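Long-range contacts in YycN protein (Bacillus subtilis, PDB 1ON0), which is a homodimeric GNAT-family protein that probably transfers an acyl group, most likely acetyl from acetyl-CoA, to a substrate not yet known: residues K22-E27 against L41-V46; W75-A80 against F90-G95; Q86-I91 against K124-V129. All blocks are in the same frame, centred on the assembly; numbering follows the deposited sequence.

Contact 1 (K22-E27 against L41-V46)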
loop_
_atom_site.group_PDB
_atom_site.type_symbol
_atom_site.label_atom_id
_atom_site.label_comp_id
_atom_site.label_asym_id
_atom_site.label_seq_id
_atom_site.Cartn_x
_atom_site.Cartn_y
_atom_site.Cartn_z
ATOM N N LYS B 22 -7.182 24.989 10.809
ATOM C CA LYS B 22 -6.980 25.605 9.503
ATOM C C LYS B 22 -7.579 24.720 8.414
ATOM O O LYS B 22 -8.134 25.191 7.425
ATOM C CB LYS B 22 -5.484 25.803 9.254
ATOM C CG LYS B 22 -5.138 26.307 7.866
ATOM C CD LYS B 22 -3.635 26.280 7.638
ATOM C CE LYS B 22 -3.057 24.891 7.859
ATOM N NZ LYS B 22 -1.595 24.909 7.596
ATOM N N HIS B 23 -7.459 23.422 8.612
ATOM C CA HIS B 23 -7.982 22.461 7.658
ATOM C C HIS B 23 -9.517 22.448 7.634
ATOM O O HIS B 23 -10.136 22.374 6.568
ATOM C CB HIS B 23 -7.441 21.071 8.006
ATOM C CG HIS B 23 -7.850 20.013 7.041
ATOM N ND1 HIS B 23 -7.326 19.926 5.770
ATOM C CD2 HIS B 23 -8.791 19.046 7.128
ATOM C CE1 HIS B 23 -7.931 18.955 5.114
ATOM N NE2 HIS B 23 -8.827 18.405 5.917
ATOM N N TYR B 24 -10.123 22.508 8.814
ATOM C CA TYR B 24 -11.583 22.496 8.941
ATOM C C TYR B 24 -12.228 23.697 8.237
ATOM O O TYR B 24 -13.290 23.585 7.636
ATOM C CB TYR B 24 -11.978 22.510 10.419
ATOM C CG TYR B 24 -13.414 22.131 10.658
ATOM C CD1 TYR B 24 -13.873 20.851 10.344
ATOM C CD2 TYR B 24 -14.319 23.050 11.189
ATOM C CE1 TYR B 24 -15.195 20.491 10.554
ATOM C CE2 TYR B 24 -15.645 22.705 11.403
ATOM C CZ TYR B 24 -16.079 21.419 11.085
ATOM O OH TYR B 24 -17.390 21.059 11.308
ATOM N N ALA B 25 -11.577 24.850 8.336
ATOM C CA ALA B 25 -12.080 26.050 7.704
ATOM C C ALA B 25 -12.087 25.835 6.195
ATOM O O ALA B 25 -13.041 26.201 5.504
ATOM C CB ALA B 25 -11.208 27.238 8.064
ATOM N N GLU B 26 -11.023 25.225 5.687
ATOM C CA GLU B 26 -10.899 24.960 4.261
ATOM C C GLU B 26 -12.003 23.985 3.827
ATOM O O GLU B 26 -12.554 24.105 2.738
ATOM C CB GLU B 26 -9.497 24.395 3.996
ATOM C CG GLU B 26 -9.194 23.912 2.582
ATOM C CD GLU B 26 -7.886 23.110 2.528
ATOM O OE1 GLU B 26 -6.858 23.621 3.034
ATOM O OE2 GLU B 26 -7.886 21.978 1.981
ATOM N N GLU B 27 -12.339 23.038 4.695
ATOM C CA GLU B 27 -13.375 22.065 4.385
ATOM C C GLU B 27 -14.751 22.729 4.390
ATOM O O GLU B 27 -15.602 22.447 3.544
ATOM C CB GLU B 27 -13.367 20.930 5.406
ATOM C CG GLU B 27 -12.115 20.081 5.423
ATOM C CD GLU B 27 -12.086 19.049 4.317
ATOM O OE1 GLU B 27 -11.652 17.911 4.595
ATOM O OE2 GLU B 27 -12.490 19.369 3.179
ATOM N N LEU B 41 -11.991 32.161 11.450
ATOM C CA LEU B 41 -12.516 32.511 12.765
ATOM C C LEU B 41 -13.522 31.480 13.276
ATOM O O LEU B 41 -13.417 31.001 14.410
ATOM C CB LEU B 41 -13.182 33.887 12.721
ATOM C CG LEU B 41 -13.585 34.501 14.062
ATOM C CD1 LEU B 41 -12.360 34.678 14.946
ATOM C CD2 LEU B 41 -14.264 35.838 13.819
ATOM N N LEU B 42 -14.503 31.146 12.442
ATOM C CA LEU B 42 -15.522 30.175 12.828
ATOM C C LEU B 42 -14.871 28.863 13.271
ATOM O O LEU B 42 -15.342 28.214 14.206
ATOM C CB LEU B 42 -16.476 29.925 11.652
ATOM C CG LEU B 42 -17.284 31.145 11.181
ATOM C CD1 LEU B 42 -18.073 30.820 9.930
ATOM C CD2 LEU B 42 -18.207 31.588 12.303
ATOM N N SER B 43 -13.768 28.498 12.617
ATOM C CA SER B 43 -13.062 27.261 12.919
ATOM C C SER B 43 -12.434 27.180 14.298
ATOM O O SER B 43 -12.562 26.167 14.977
ATOM C CB SER B 43 -11.990 26.993 11.865
ATOM O OG SER B 43 -11.408 25.721 12.073
ATOM N N LYS B 44 -11.738 28.225 14.721
ATOM C CA LYS B 44 -11.114 28.187 16.041
ATOM C C LYS B 44 -12.167 28.048 17.145
ATOM O O LYS B 44 -11.959 27.323 18.117
ATOM C CB LYS B 44 -10.270 29.444 16.282
ATOM C CG LYS B 44 -8.998 29.486 15.467
ATOM C CD LYS B 44 -8.127 30.671 15.839
ATOM C CE LYS B 44 -6.852 30.688 14.994
ATOM N NZ LYS B 44 -5.876 31.738 15.434
ATOM N N GLN B 45 -13.297 28.733 16.978
ATOM C CA GLN B 45 -14.390 28.703 17.953
ATOM C C GLN B 45 -14.964 27.307 18.136
ATOM O O GLN B 45 -15.141 26.841 19.263
ATOM C CB GLN B 45 -15.507 29.661 17.531
ATOM C CG GLN B 45 -15.185 31.134 17.754
ATOM C CD GLN B 45 -15.280 31.552 19.214
ATOM O OE1 GLN B 45 -14.804 32.622 19.597
ATOM N NE2 GLN B 45 -15.915 30.717 20.033
ATOM N N VAL B 46 -15.276 26.652 17.024
ATOM C CA VAL B 46 -15.805 25.301 17.068
ATOM C C VAL B 46 -14.872 24.400 17.874
ATOM O O VAL B 46 -15.302 23.735 18.804
ATOM C CB VAL B 46 -15.937 24.693 15.649
ATOM C CG1 VAL B 46 -16.285 23.216 15.764
ATOM C CG2 VAL B 46 -17.001 25.428 14.842
#
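The hydroxyl of Ser43 is the best-held polar atom at this helix crossing, and a single hydrogen bond grips it: OG reaches the main-chain O of Thr21, just ahead of the 22-27 segment. With OG anti to its own backbone N (chi1 -173°), the Ser43 side chain is carried onto the neighbouring helix, so a buried hydroxyl is satisfied by a backbone carbonyl of that helix. No hydrogen bond joins 22-27 to 41-46 themselves. What remains is packing: Ser43 OG lies 3.7 Å from Tyr24 CB and sits at the edge of the tyrosine ring, close to its plane. Beside it, Ser43 CB meets the methyl of Ala25, CB to CB 3.9 Å.

These two small side chains let the backbones come close. The CA atoms of Ala25 and Ser43 are 5.4 Å apart, and the local axes approach to 8.3 Å at 124° between their N-to-C directions, an oblique antiparallel crossing. One turn further along, the CG1 methyl of Val46 comes obliquely toward the Tyr24 ring, 4.4 Å from CE2, a loose apolar touch that widens the patch. Tyr24 has CG anti to its backbone N (chi1 -165°), which brings the CD2 side of the ring next to the serine hydroxyl. Away from the crossing, His23 NE2 gives a weak hydrogen bond to Glu27 OE1, while Glu27 OE2 is bonded to His132.

Lys22 and Glu26 of helix 10-31 pack against Arg101 and Thr135 of the second subunit. Phe47, from the same helix as Ser43, packs edge-to-face with Tyr24. The crossing joins helices 10-31 and 36-50, which stand between strands 4-7 and 60-66 in chain order, as the first two helices do in the GNAT fold.

Contact 2 (W75-A80 against F90-G95)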
loop_
_atom_site.group_PDB
_atom_site.type_symbol
_atom_site.label_atom_id
_atom_site.label_comp_id
_atom_site.label_asym_id
_atom_site.label_seq_id
_atom_site.Cartn_x
_atom_site.Cartn_y
_atom_site.Cartn_z
ATOM N N TRP B 75 -3.436 11.248 12.953
ATOM C CA TRP B 75 -4.097 11.651 14.190
ATOM C C TRP B 75 -5.467 10.980 14.283
ATOM O O TRP B 75 -6.043 10.561 13.278
ATOM C CB TRP B 75 -4.283 13.168 14.163
ATOM C CG TRP B 75 -5.094 13.613 12.971
ATOM C CD1 TRP B 75 -6.465 13.714 12.898
ATOM C CD2 TRP B 75 -4.603 13.945 11.661
ATOM N NE1 TRP B 75 -6.845 14.081 11.638
ATOM C CE2 TRP B 75 -5.729 14.230 10.854
ATOM C CE3 TRP B 75 -3.324 14.022 11.088
ATOM C CZ2 TRP B 75 -5.613 14.598 9.498
ATOM C CZ3 TRP B 75 -3.207 14.385 9.741
ATOM C CH2 TRP B 75 -4.347 14.665 8.961
ATOM N N LEU B 76 -6.001 10.900 15.489
ATOM C CA LEU B 76 -7.307 10.290 15.693
ATOM C C LEU B 76 -7.887 10.947 16.933
ATOM O O LEU B 76 -7.262 10.950 17.984
ATOM C CB LEU B 76 -7.148 8.794 15.935
ATOM C CG LEU B 76 -8.328 7.860 15.663
ATOM C CD1 LEU B 76 -8.315 6.779 16.730
ATOM C CD2 LEU B 76 -9.658 8.603 15.660
ATOM N N TRP B 77 -9.073 11.513 16.810
ATOM C CA TRP B 77 -9.704 12.159 17.940
ATOM C C TRP B 77 -11.135 11.686 18.070
ATOM O O TRP B 77 -11.944 11.907 17.177
ATOM C CB TRP B 77 -9.640 13.686 17.765
ATOM C CG TRP B 77 -10.560 14.480 18.648
ATOM C CD1 TRP B 77 -11.182 14.051 19.784
ATOM C CD2 TRP B 77 -10.940 15.846 18.476
ATOM N NE1 TRP B 77 -11.925 15.056 20.328
ATOM C CE2 TRP B 77 -11.799 16.177 19.549
ATOM C CE3 TRP B 77 -10.634 16.833 17.523
ATOM C CZ2 TRP B 77 -12.367 17.455 19.694
ATOM C CZ3 TRP B 77 -11.196 18.103 17.671
ATOM C CH2 TRP B 77 -12.052 18.400 18.750
ATOM N N ILE B 78 -11.447 11.009 19.173
ATOM C CA ILE B 78 -12.810 10.544 19.382
ATOM C C ILE B 78 -13.370 11.056 20.695
ATOM O O ILE B 78 -12.629 11.403 21.617
ATOM C CB ILE B 78 -12.933 8.998 19.385
ATOM C CG1 ILE B 78 -12.422 8.424 20.697
ATOM C CG2 ILE B 78 -12.172 8.419 18.208
ATOM C CD1 ILE B 78 -12.629 6.926 20.819
ATOM N N HIS B 79 -14.689 11.100 20.762
ATOM C CA HIS B 79 -15.398 11.550 21.951
ATOM C C HIS B 79 -16.293 10.423 22.414
ATOM O O HIS B 79 -16.961 9.794 21.598
ATOM C CB HIS B 79 -16.271 12.748 21.618
ATOM C CG HIS B 79 -17.193 13.155 22.725
ATOM N ND1 HIS B 79 -16.736 13.612 23.940
ATOM C CD2 HIS B 79 -18.545 13.212 22.781
ATOM C CE1 HIS B 79 -17.769 13.941 24.699
ATOM N NE2 HIS B 79 -18.875 13.708 24.019
ATOM N N ALA B 80 -16.321 10.174 23.717
ATOM C CA ALA B 80 -17.166 9.124 24.272
ATOM C C ALA B 80 -18.183 9.710 25.248
ATOM O O ALA B 80 -18.006 9.601 26.454
ATOM C CB ALA B 80 -16.300 8.085 24.988
ATOM N N PHE B 90 -18.123 9.505 19.138
ATOM C CA PHE B 90 -18.029 10.240 17.897
ATOM C C PHE B 90 -16.587 10.473 17.507
ATOM O O PHE B 90 -15.733 10.762 18.355
ATOM C CB PHE B 90 -18.745 11.585 18.017
ATOM C CG PHE B 90 -18.856 12.347 16.708
ATOM C CD1 PHE B 90 -18.046 13.447 16.452
ATOM C CD2 PHE B 90 -19.787 11.974 15.752
ATOM C CE1 PHE B 90 -18.165 14.182 15.271
ATOM C CE2 PHE B 90 -19.922 12.693 14.566
ATOM C CZ PHE B 90 -19.103 13.798 14.327
ATOM N N ILE B 91 -16.326 10.353 16.212
ATOM C CA ILE B 91 -14.995 10.578 15.681
ATOM C C ILE B 91 -14.927 12.013 15.165
ATOM O O ILE B 91 -15.310 12.298 14.024
ATOM C CB ILE B 91 -14.700 9.613 14.529
ATOM C CG1 ILE B 91 -14.755 8.169 15.051
ATOM C CG2 ILE B 91 -13.324 9.906 13.945
ATOM C CD1 ILE B 91 -14.780 7.119 13.978
ATOM N N TYR B 92 -14.445 12.922 16.003
ATOM C CA TYR B 92 -14.332 14.313 15.590
ATOM C C TYR B 92 -13.290 14.469 14.500
ATOM O O TYR B 92 -13.439 15.306 13.625
ATOM C CB TYR B 92 -13.980 15.221 16.790
ATOM C CG TYR B 92 -15.194 15.687 17.570
ATOM C CD1 TYR B 92 -16.128 16.531 16.982
ATOM C CD2 TYR B 92 -15.463 15.203 18.847
ATOM C CE1 TYR B 92 -17.308 16.865 17.629
ATOM C CE2 TYR B 92 -16.643 15.539 19.506
ATOM C CZ TYR B 92 -17.564 16.361 18.888
ATOM O OH TYR B 92 -18.781 16.631 19.478
ATOM N N ASP B 93 -12.248 13.652 14.508
ATOM C CA ASP B 93 -11.235 13.847 13.487
ATOM C C ASP B 93 -10.350 12.630 13.292
ATOM O O ASP B 93 -10.004 11.932 14.243
ATOM C CB ASP B 93 -10.403 15.085 13.864
ATOM C CG ASP B 93 -9.551 15.618 12.713
ATOM O OD1 ASP B 93 -9.930 15.455 11.546
ATOM O OD2 ASP B 93 -8.500 16.215 12.995
ATOM N N PHE B 94 -10.011 12.381 12.038
ATOM C CA PHE B 94 -9.184 11.257 11.664
ATOM C C PHE B 94 -8.581 11.456 10.285
ATOM O O PHE B 94 -9.263 11.843 9.326
ATOM C CB PHE B 94 -9.995 9.972 11.659
ATOM C CG PHE B 94 -9.381 8.893 10.827
ATOM C CD1 PHE B 94 -8.246 8.231 11.265
ATOM C CD2 PHE B 94 -9.912 8.576 9.576
ATOM C CE1 PHE B 94 -7.643 7.249 10.475
ATOM C CE2 PHE B 94 -9.327 7.599 8.769
ATOM C CZ PHE B 94 -8.185 6.937 9.220
ATOM N N GLY B 95 -7.295 11.172 10.176
ATOM C CA GLY B 95 -6.648 11.342 8.898
ATOM C C GLY B 95 -5.175 11.102 9.072
ATOM O O GLY B 95 -4.682 10.974 10.190
#
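A classic beta bulge interrupts the antiparallel hairpin of strands 72-79 and 88-96, with Tyr92 and Asp93 both set opposite Trp77. Trp77 N donates to Asp93 O (2.8 Å), and Asp93 N returns a bond to Trp77 O at 3.2 Å. The extra residue, Tyr92, places its CB over the face of the Trp77 six-membered ring, 3.6 Å from the centroid, a CH-pi contact. Its own ring crosses the indole obliquely, planes 37° apart, and its edge takes His79 CB. Strand 88-96 corresponds to the central GNAT strand whose bulge, in relatives, helps shape the acetyl-CoA site, and the bulge here is consistent with that role. Beyond it, Trp75 N donates to Gly95 O at 3.0 Å. Trp75 takes the crowded rotamer (chi1 58°), folding its indole back over the Gly95 backbone so that Gly95 O lies 3.3 Å above the ring plane; a CB on Gly95 would clash with the indole. An alanine at Trp75 removes the indole from this glycine backbone and would probably loosen the packing beside Asp93, whose OD2 is hydrogen-bonded to Tyr16. On the reverse face, Leu76 CD2 rests 4.2 Å from Phe94 CB, beneath helix 105-119.

Contact 3 (Q86-I91 against K124-V129)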
loop_
_atom_site.group_PDB
_atom_site.type_symbol
_atom_site.label_atom_id
_atom_site.label_comp_id
_atom_site.label_asym_id
_atom_site.label_seq_id
_atom_site.Cartn_x
_atom_site.Cartn_y
_atom_site.Cartn_z
ATOM N N GLN B 86 -25.978 3.813 23.742
ATOM C CA GLN B 86 -25.481 2.767 22.855
ATOM C C GLN B 86 -23.963 2.712 22.917
ATOM O O GLN B 86 -23.312 2.226 21.995
ATOM C CB GLN B 86 -25.940 3.005 21.413
ATOM C CG GLN B 86 -27.446 3.162 21.252
ATOM C CD GLN B 86 -27.869 3.269 19.795
ATOM O OE1 GLN B 86 -28.854 3.942 19.469
ATOM N NE2 GLN B 86 -27.136 2.594 18.909
ATOM N N GLN B 87 -23.412 3.221 24.014
ATOM C CA GLN B 87 -21.966 3.235 24.229
ATOM C C GLN B 87 -21.275 3.723 22.951
ATOM O O GLN B 87 -20.205 3.244 22.578
ATOM C CB GLN B 87 -21.484 1.819 24.595
ATOM C CG GLN B 87 -20.261 1.754 25.529
ATOM C CD GLN B 87 -20.602 1.815 27.025
ATOM O OE1 GLN B 87 -21.378 1.003 27.538
ATOM N NE2 GLN B 87 -19.999 2.767 27.729
ATOM N N GLU B 88 -21.900 4.684 22.281
ATOM C CA GLU B 88 -21.351 5.213 21.052
ATOM C C GLU B 88 -20.269 6.245 21.352
ATOM O O GLU B 88 -20.159 6.743 22.470
ATOM C CB GLU B 88 -22.465 5.848 20.215
ATOM C CG GLU B 88 -22.175 5.932 18.716
ATOM C CD GLU B 88 -23.377 6.398 17.903
ATOM O OE1 GLU B 88 -23.367 6.231 16.662
ATOM O OE2 GLU B 88 -24.326 6.935 18.506
ATOM N N ALA B 89 -19.445 6.536 20.355
ATOM C CA ALA B 89 -18.391 7.530 20.497
ATOM C C ALA B 89 -18.293 8.192 19.139
ATOM O O ALA B 89 -18.396 7.530 18.109
ATOM C CB ALA B 89 -17.072 6.872 20.869
ATOM N N PHE B 90 -18.123 9.505 19.138
ATOM C CA PHE B 90 -18.029 10.240 17.897
ATOM C C PHE B 90 -16.587 10.473 17.507
ATOM O O PHE B 90 -15.733 10.762 18.355
ATOM C CB PHE B 90 -18.745 11.585 18.017
ATOM C CG PHE B 90 -18.856 12.347 16.708
ATOM C CD1 PHE B 90 -18.046 13.447 16.452
ATOM C CD2 PHE B 90 -19.787 11.974 15.752
ATOM C CE1 PHE B 90 -18.165 14.182 15.271
ATOM C CE2 PHE B 90 -19.922 12.693 14.566
ATOM C CZ PHE B 90 -19.103 13.798 14.327
ATOM N N ILE B 91 -16.326 10.353 16.212
ATOM C CA ILE B 91 -14.995 10.578 15.681
ATOM C C ILE B 91 -14.927 12.013 15.165
ATOM O O ILE B 91 -15.310 12.298 14.024
ATOM C CB ILE B 91 -14.700 9.613 14.529
ATOM C CG1 ILE B 91 -14.755 8.169 15.051
ATOM C CG2 ILE B 91 -13.324 9.906 13.945
ATOM C CD1 ILE B 91 -14.780 7.119 13.978
ATOM N N LYS B 124 -20.222 1.459 19.587
ATOM C CA LYS B 124 -20.586 2.002 18.278
ATOM C C LYS B 124 -19.784 3.270 17.964
ATOM O O LYS B 124 -19.406 4.020 18.859
ATOM C CB LYS B 124 -22.085 2.306 18.267
ATOM C CG LYS B 124 -22.652 2.779 16.938
ATOM C CD LYS B 124 -24.158 3.035 17.051
ATOM C CE LYS B 124 -24.733 3.555 15.743
ATOM N NZ LYS B 124 -26.218 3.638 15.762
ATOM N N LEU B 125 -19.523 3.495 16.683
ATOM C CA LEU B 125 -18.776 4.656 16.249
ATOM C C LEU B 125 -19.594 5.502 15.315
ATOM O O LEU B 125 -20.303 4.986 14.448
ATOM C CB LEU B 125 -17.502 4.239 15.534
ATOM C CG LEU B 125 -16.489 3.489 16.376
ATOM C CD1 LEU B 125 -15.374 3.035 15.454
ATOM C CD2 LEU B 125 -15.948 4.400 17.493
ATOM N N SER B 126 -19.471 6.812 15.476
ATOM C CA SER B 126 -20.212 7.755 14.646
ATOM C C SER B 126 -19.231 8.838 14.183
ATOM O O SER B 126 -18.293 9.172 14.901
ATOM C CB SER B 126 -21.347 8.347 15.477
ATOM O OG SER B 126 -22.174 9.158 14.699
ATOM N N LEU B 127 -19.446 9.375 12.989
ATOM C CA LEU B 127 -18.559 10.391 12.447
ATOM C C LEU B 127 -19.200 11.258 11.358
ATOM O O LEU B 127 -20.253 10.916 10.811
ATOM C CB LEU B 127 -17.304 9.724 11.868
ATOM C CG LEU B 127 -17.495 8.858 10.613
ATOM C CD1 LEU B 127 -17.782 9.733 9.407
ATOM C CD2 LEU B 127 -16.228 8.051 10.362
ATOM N N HIS B 128 -18.540 12.372 11.036
ATOM C CA HIS B 128 -19.017 13.271 9.986
ATOM C C HIS B 128 -17.969 13.344 8.879
ATOM O O HIS B 128 -16.768 13.409 9.138
ATOM C CB HIS B 128 -19.260 14.676 10.545
ATOM C CG HIS B 128 -19.365 15.742 9.495
ATOM N ND1 HIS B 128 -18.286 16.154 8.741
ATOM C CD2 HIS B 128 -20.422 16.475 9.063
ATOM C CE1 HIS B 128 -18.670 17.091 7.891
ATOM N NE2 HIS B 128 -19.965 17.303 8.067
ATOM N N VAL B 129 -18.439 13.327 7.641
ATOM C CA VAL B 129 -17.554 13.407 6.498
ATOM C C VAL B 129 -18.188 14.356 5.485
ATOM O O VAL B 129 -19.370 14.246 5.190
ATOM C CB VAL B 129 -17.328 11.994 5.872
ATOM C CG1 VAL B 129 -18.628 11.452 5.312
ATOM C CG2 VAL B 129 -16.264 12.057 4.807
HETATM O O HOH W 1 -16.157 13.555 11.908
#
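Main-chain hydrogen bonds set the parallel pairing of strands 88-91 and 124-127. Ala89 turns both its N and its O to strand 124-127: N donates to Lys124 O and O receives Ser126 N, each bond 2.9 Å. Ile91 N then donates to Ser126 O at 2.6 Å, nearly along the C=O axis. At the near end Lys124 N reaches Gln87 O only weakly. Beyond the Ile91 N bond, a water links the two segments: it lies 2.6 Å from Ile91 O and accepts a hydrogen bond from His128 N.

This pair closes a beta-alpha-beta crossover through helix 105-119. The water-bridged spacing between Ile91 O and His128 N resembles the V-shaped splay between the corresponding strands of GNAT relatives, where the pantetheine arm of acetyl-CoA inserts; a similar role here is only probable.

On the face that carries Glu88, Phe90, Lys124 and Ser126, the charged pair is Glu88 and Lys124, both extended and running alongside each other. OE1 of Glu88 touches Lys124 CE, but its salt bridge to Lys124 NZ is long at 4.0 Å. The same OE1 lies against Ser126 CB, so the carboxylate bridges two neighbours of the adjoining strand.

Ring and apolar contacts lie on both faces. The Phe90 ring leans over the adjoining strand, CE2 at 3.4 Å from Leu127 CA, with Ser126 OG in plane at its edge and His128 CB near CZ. On the reverse face Ile91 and Leu127 lie side by side, CB to CB 3.7 Å, and the Ile91 CD1 methyl comes near Leu125 CB. Leu113 of helix 105-119 packs on both Ile91 and Leu125.

How the contacts relate
From the N terminus, contact 1 comes first, folding helix 36-50 back across helix 10-31, with 13 residues between its two segments; it is complete before the others open. Contact 2 closes the hairpin of strands 72-79 and 88-96. Contact 3 starts at Gln86, before contact 2 has closed, shares Phe90 and Ile91 with it, and closes the longer excursion through helix 105-119. The two thus overlap along strand 88-96, and none of the three nests within another. That strand is paired along both edges, antiparallel on one and parallel on the other, and contacts 2 and 3 have centres 9 Å apart. Contact 1 touches neither, its centre about 16 Å from contact 2's and 21 Å from contact 3's.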